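Local coordinates for protein PppA (Pseudomonas aeruginosa, PDB 6JKV) that probably dephosphorylates phosphoserine and phosphothreonine residues as a manganese-binding PP2C-type phosphatase that regulates type VI secretion, at residues A[104-107]-A[108-112]; A[233-236]-A[237-241]. All blocks are in the same frame, centred on the assembly; numbering follows the deposited sequence.

Contacts 1 and 2 are each a short run of two turns or more of an amphipathic helix, on opposite sides of the chain's centre, nearest atoms about 26 Å apart. Contact 1 lies late in helix 89-114, which packs on helix 69-82; contact 2 opens helix 234-247, which rests on strands 29-36 and 254-261 and on helix 222-229. Both are partly buried, with valine inside (Val107 in contact 1, Val237 and Val238 in contact 2) and a paired arginine on the partly exposed side. The arginine in 104-112 uses its guanidinium edge, for a salt bridge, whereas the one in 233-241 uses a face, for a tyrosine ring. Only contact 2 contains a helix cap.

Contact 1: A[104-107]-A[108-112]; sequences NERV and RQEAG
The guanidinium of Arg106 is met at its edge by two oxygens of the following turn, Glu110 OE1 in its plane and Gln109 OE1 tilted 26° out of it. Both are bound through the same nitrogen: Arg106 NH1 lies 3.0 Å from Glu110 OE1 in a salt bridge and 2.9 Å from Gln109 OE1 in a more bent hydrogen bond. The carboxylate stands almost upright to the guanidinium, its plane 86° away, and offers OE1 on its anti side. A water completes a small ring, accepting from Arg106 NH2 and donating to Glu110 OE1 at 2.7 Å, while Glu110 OE2 turns to Arg114 in a second salt bridge. With arginines at both oxygens, the carboxylate is probably stabilised as the anion. A bend at chi2 (89°) turns the Arg106 chain along the helix, which lays its end beside Glu110.

On another side of the helix, Asn104 and Arg108 run side by side with amide and guanidinium planes nearly parallel, ND2 of Asn104 lying 4.1 Å from CG of Arg108. Their polar ends reach beyond the helix, Asn104 to Gly189 and His191, Arg108 to Glu192. Val107 packs on Val72 and Leu75 of helix 69-82, and Ala111 on Met119.

Regular backbone bonds, such as Ala111 N to Val107 O at 2.9 Å, carry all this. The i to i+4 arginine-glutamate pair is a classic intrahelical salt bridge, here on an amphipathic helix of the PP2C fold, with the side chain of Val107 about 13 Å from a manganese ion.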
# COMPACT_ATOMS: atom_id res chain seq x y z
N ASN A 104 -9.99 0.97 12.26
CA ASN A 104 -9.04 0.88 13.40
C ASN A 104 -9.79 0.53 14.68
O ASN A 104 -9.35 -0.38 15.41
CB ASN A 104 -8.25 2.18 13.57
CG ASN A 104 -7.17 2.06 14.63
OD1 ASN A 104 -6.15 1.43 14.41
ND2 ASN A 104 -7.40 2.67 15.79
N GLU A 105 -10.90 1.23 14.93
CA GLU A 105 -11.69 1.04 16.18
C GLU A 105 -12.32 -0.36 16.21
O GLU A 105 -12.28 -1.02 17.27
CB GLU A 105 -12.75 2.13 16.29
CG GLU A 105 -13.46 2.11 17.63
CD GLU A 105 -14.87 2.65 17.52
OE1 GLU A 105 -15.70 1.95 16.91
OE2 GLU A 105 -15.12 3.78 17.99
N ARG A 106 -12.90 -0.80 15.09
CA ARG A 106 -13.53 -2.14 14.97
C ARG A 106 -12.48 -3.23 15.25
O ARG A 106 -12.79 -4.19 15.98
CB ARG A 106 -14.17 -2.32 13.60
CG ARG A 106 -14.45 -3.76 13.21
CD ARG A 106 -15.82 -4.22 13.67
NE ARG A 106 -16.05 -5.61 13.28
CZ ARG A 106 -15.91 -6.66 14.07
NH1 ARG A 106 -15.54 -6.53 15.34
NH2 ARG A 106 -16.16 -7.87 13.60
N VAL A 107 -11.29 -3.09 14.66
CA VAL A 107 -10.20 -4.09 14.79
C VAL A 107 -9.74 -4.12 16.25
O VAL A 107 -9.55 -5.22 16.80
CB VAL A 107 -9.05 -3.83 13.81
CG1 VAL A 107 -7.79 -4.59 14.19
CG2 VAL A 107 -9.47 -4.17 12.39
N ARG A 108 -9.60 -2.94 16.87
CA ARG A 108 -9.21 -2.85 18.30
C ARG A 108 -10.22 -3.61 19.17
O ARG A 108 -9.79 -4.42 20.00
CB ARG A 108 -9.14 -1.39 18.74
CG ARG A 108 -7.95 -0.64 18.16
CD ARG A 108 -6.62 -1.11 18.70
NE ARG A 108 -6.36 -0.58 20.03
CZ ARG A 108 -5.22 -0.74 20.70
NH1 ARG A 108 -4.22 -1.42 20.16
NH2 ARG A 108 -5.09 -0.22 21.91
N GLN A 109 -11.51 -3.34 18.96
CA GLN A 109 -12.62 -4.01 19.69
C GLN A 109 -12.50 -5.53 19.52
O GLN A 109 -12.54 -6.25 20.54
CB GLN A 109 -13.96 -3.48 19.19
CG GLN A 109 -15.16 -4.33 19.60
CD GLN A 109 -16.29 -4.25 18.60
OE1 GLN A 109 -16.10 -4.55 17.42
NE2 GLN A 109 -17.47 -3.85 19.05
N GLU A 110 -12.35 -6.01 18.28
CA GLU A 110 -12.34 -7.46 17.97
C GLU A 110 -11.11 -8.13 18.60
O GLU A 110 -11.26 -9.22 19.19
CB GLU A 110 -12.38 -7.70 16.45
CG GLU A 110 -12.44 -9.17 16.07
CD GLU A 110 -13.74 -9.86 16.42
OE1 GLU A 110 -14.75 -9.17 16.59
OE2 GLU A 110 -13.73 -11.11 16.54
N ALA A 111 -9.94 -7.49 18.49
CA ALA A 111 -8.67 -8.04 19.01
C ALA A 111 -8.76 -8.13 20.54
O ALA A 111 -8.36 -9.17 21.11
CB ALA A 111 -7.50 -7.19 18.56
N GLY A 112 -9.28 -7.08 21.19
CA GLY A 112 -9.52 -7.07 22.63
C GLY A 112 -10.42 -8.22 23.04
O GLY A 112 -10.06 -8.95 23.99
O HOH W 1 -17.22 -9.83 15.59

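Contact 2: A[233-236]-A[237-241]; sequences DPYA and VVRSL
The backbone enters helix 234-247 at Asp233 and closes its first turns with i to i+4 bonds, from Val237 N to Asp233 O (3.0 Å) through Ser240 N to Ala236 O (2.9 Å). Asp233 is the N-cap: its OD2 accepts from Ala236 N at 2.9 Å, with the donor well above the carboxylate plane, and Pro234 follows in the first turn, where its missing N-H costs no helical bond.

One turn on, the guanidinium of Arg239 lies flat over one face of the Tyr235 ring, planes 1° apart and centres 3.6 Å apart. NH1 sits over the middle of the ring, and the rest of the group extends across CZ towards the hydroxyl, a parallel-displaced cation-pi stack. The Tyr235 ring swings out with CG opposite the backbone N (chi1 -173°), which brings its face against the Arg239 chain; CD of that chain passes 3.4 Å from ring atom CE1 of Tyr235. Arg239 also makes a cation-pi contact with Tyr34 of strand 29-36.

Ser240 folds its hydroxyl back on the preceding turn, OG donating to Ala236 O at 2.6 Å. That oxygen thus takes two bonds, from Ser240 N and OG, on opposite faces of its carbonyl plane. On the buried side, Val237 reaches Leu229 and Val258, and Val238 lies on Val258 and Tyr34.

Chemically, this helix start combines two kinds of stabilisation: the capping carboxylate satisfies an amide at the helix start and would interact favourably with the helix dipole, while the cation-pi stack holds a positive charge against aromatic carbon.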
# COMPACT_ATOMS: atom_id res chain seq x y z
N ASP A 233 3.08 -1.10 -19.81
CA ASP A 233 1.89 -1.91 -19.45
C ASP A 233 1.90 -2.25 -17.96
O ASP A 233 2.68 -3.10 -17.52
CB ASP A 233 1.84 -3.16 -20.31
CG ASP A 233 0.69 -4.04 -19.89
OD1 ASP A 233 -0.39 -3.48 -19.64
OD2 ASP A 233 0.92 -5.26 -19.77
N PRO A 234 1.02 -1.64 -17.14
CA PRO A 234 0.99 -1.92 -15.70
C PRO A 234 0.74 -3.40 -15.37
O PRO A 234 1.30 -3.87 -14.41
CB PRO A 234 -0.15 -1.04 -15.18
CG PRO A 234 -0.27 0.05 -16.21
CD PRO A 234 0.02 -0.63 -17.53
N TYR A 235 -0.06 -4.10 -16.17
CA TYR A 235 -0.39 -5.53 -15.94
C TYR A 235 0.89 -6.38 -16.03
O TYR A 235 1.13 -7.22 -15.13
CB TYR A 235 -1.40 -6.00 -16.98
CG TYR A 235 -1.96 -7.39 -16.79
CD1 TYR A 235 -1.24 -8.52 -17.18
CD2 TYR A 235 -3.20 -7.58 -16.22
CE1 TYR A 235 -1.75 -9.79 -17.01
CE2 TYR A 235 -3.74 -8.84 -16.06
CZ TYR A 235 -3.01 -9.96 -16.45
OH TYR A 235 -3.52 -11.21 -16.28
N ALA A 236 1.66 -6.21 -17.11
CA ALA A 236 2.95 -6.92 -17.30
C ALA A 236 3.93 -6.47 -16.21
O ALA A 236 4.70 -7.32 -15.75
CB ALA A 236 3.51 -6.66 -18.68
N VAL A 237 3.88 -5.20 -15.81
CA VAL A 237 4.86 -4.63 -14.84
C VAL A 237 4.64 -5.28 -13.48
O VAL A 237 5.61 -5.79 -12.91
CB VAL A 237 4.76 -3.09 -14.78
CG1 VAL A 237 5.40 -2.55 -13.52
CG2 VAL A 237 5.38 -2.44 -15.99
N VAL A 238 3.41 -5.31 -12.97
CA VAL A 238 3.12 -5.90 -11.64
C VAL A 238 3.50 -7.38 -11.68
O VAL A 238 4.10 -7.85 -10.72
CB VAL A 238 1.67 -5.68 -11.18
CG1 VAL A 238 1.40 -4.19 -10.96
CG2 VAL A 238 0.65 -6.27 -12.14
N ARG A 239 3.18 -8.09 -12.76
CA ARG A 239 3.48 -9.54 -12.88
C ARG A 239 5.00 -9.75 -12.93
O ARG A 239 5.48 -10.76 -12.39
CB ARG A 239 2.79 -10.17 -14.09
CG ARG A 239 1.58 -10.99 -13.71
CD ARG A 239 0.42 -10.74 -14.64
NE ARG A 239 -0.83 -11.22 -14.07
CZ ARG A 239 -1.79 -10.44 -13.57
NH1 ARG A 239 -1.66 -9.13 -13.52
NH2 ARG A 239 -2.89 -10.99 -13.08
N SER A 240 5.74 -8.84 -13.57
CA SER A 240 7.22 -8.93 -13.66
C SER A 240 7.84 -8.64 -12.29
O SER A 240 8.83 -9.30 -11.91
CB SER A 240 7.77 -8.03 -14.72
OG SER A 240 7.14 -8.29 -15.96
N LEU A 241 7.26 -7.69 -11.55
CA LEU A 241 7.75 -7.37 -10.18
C LEU A 241 7.60 -8.60 -9.29
O LEU A 241 8.59 -8.99 -8.63
CB LEU A 241 6.97 -6.19 -9.61
CG LEU A 241 7.33 -4.82 -10.18
CD1 LEU A 241 6.28 -3.80 -9.77
CD2 LEU A 241 8.71 -4.39 -9.70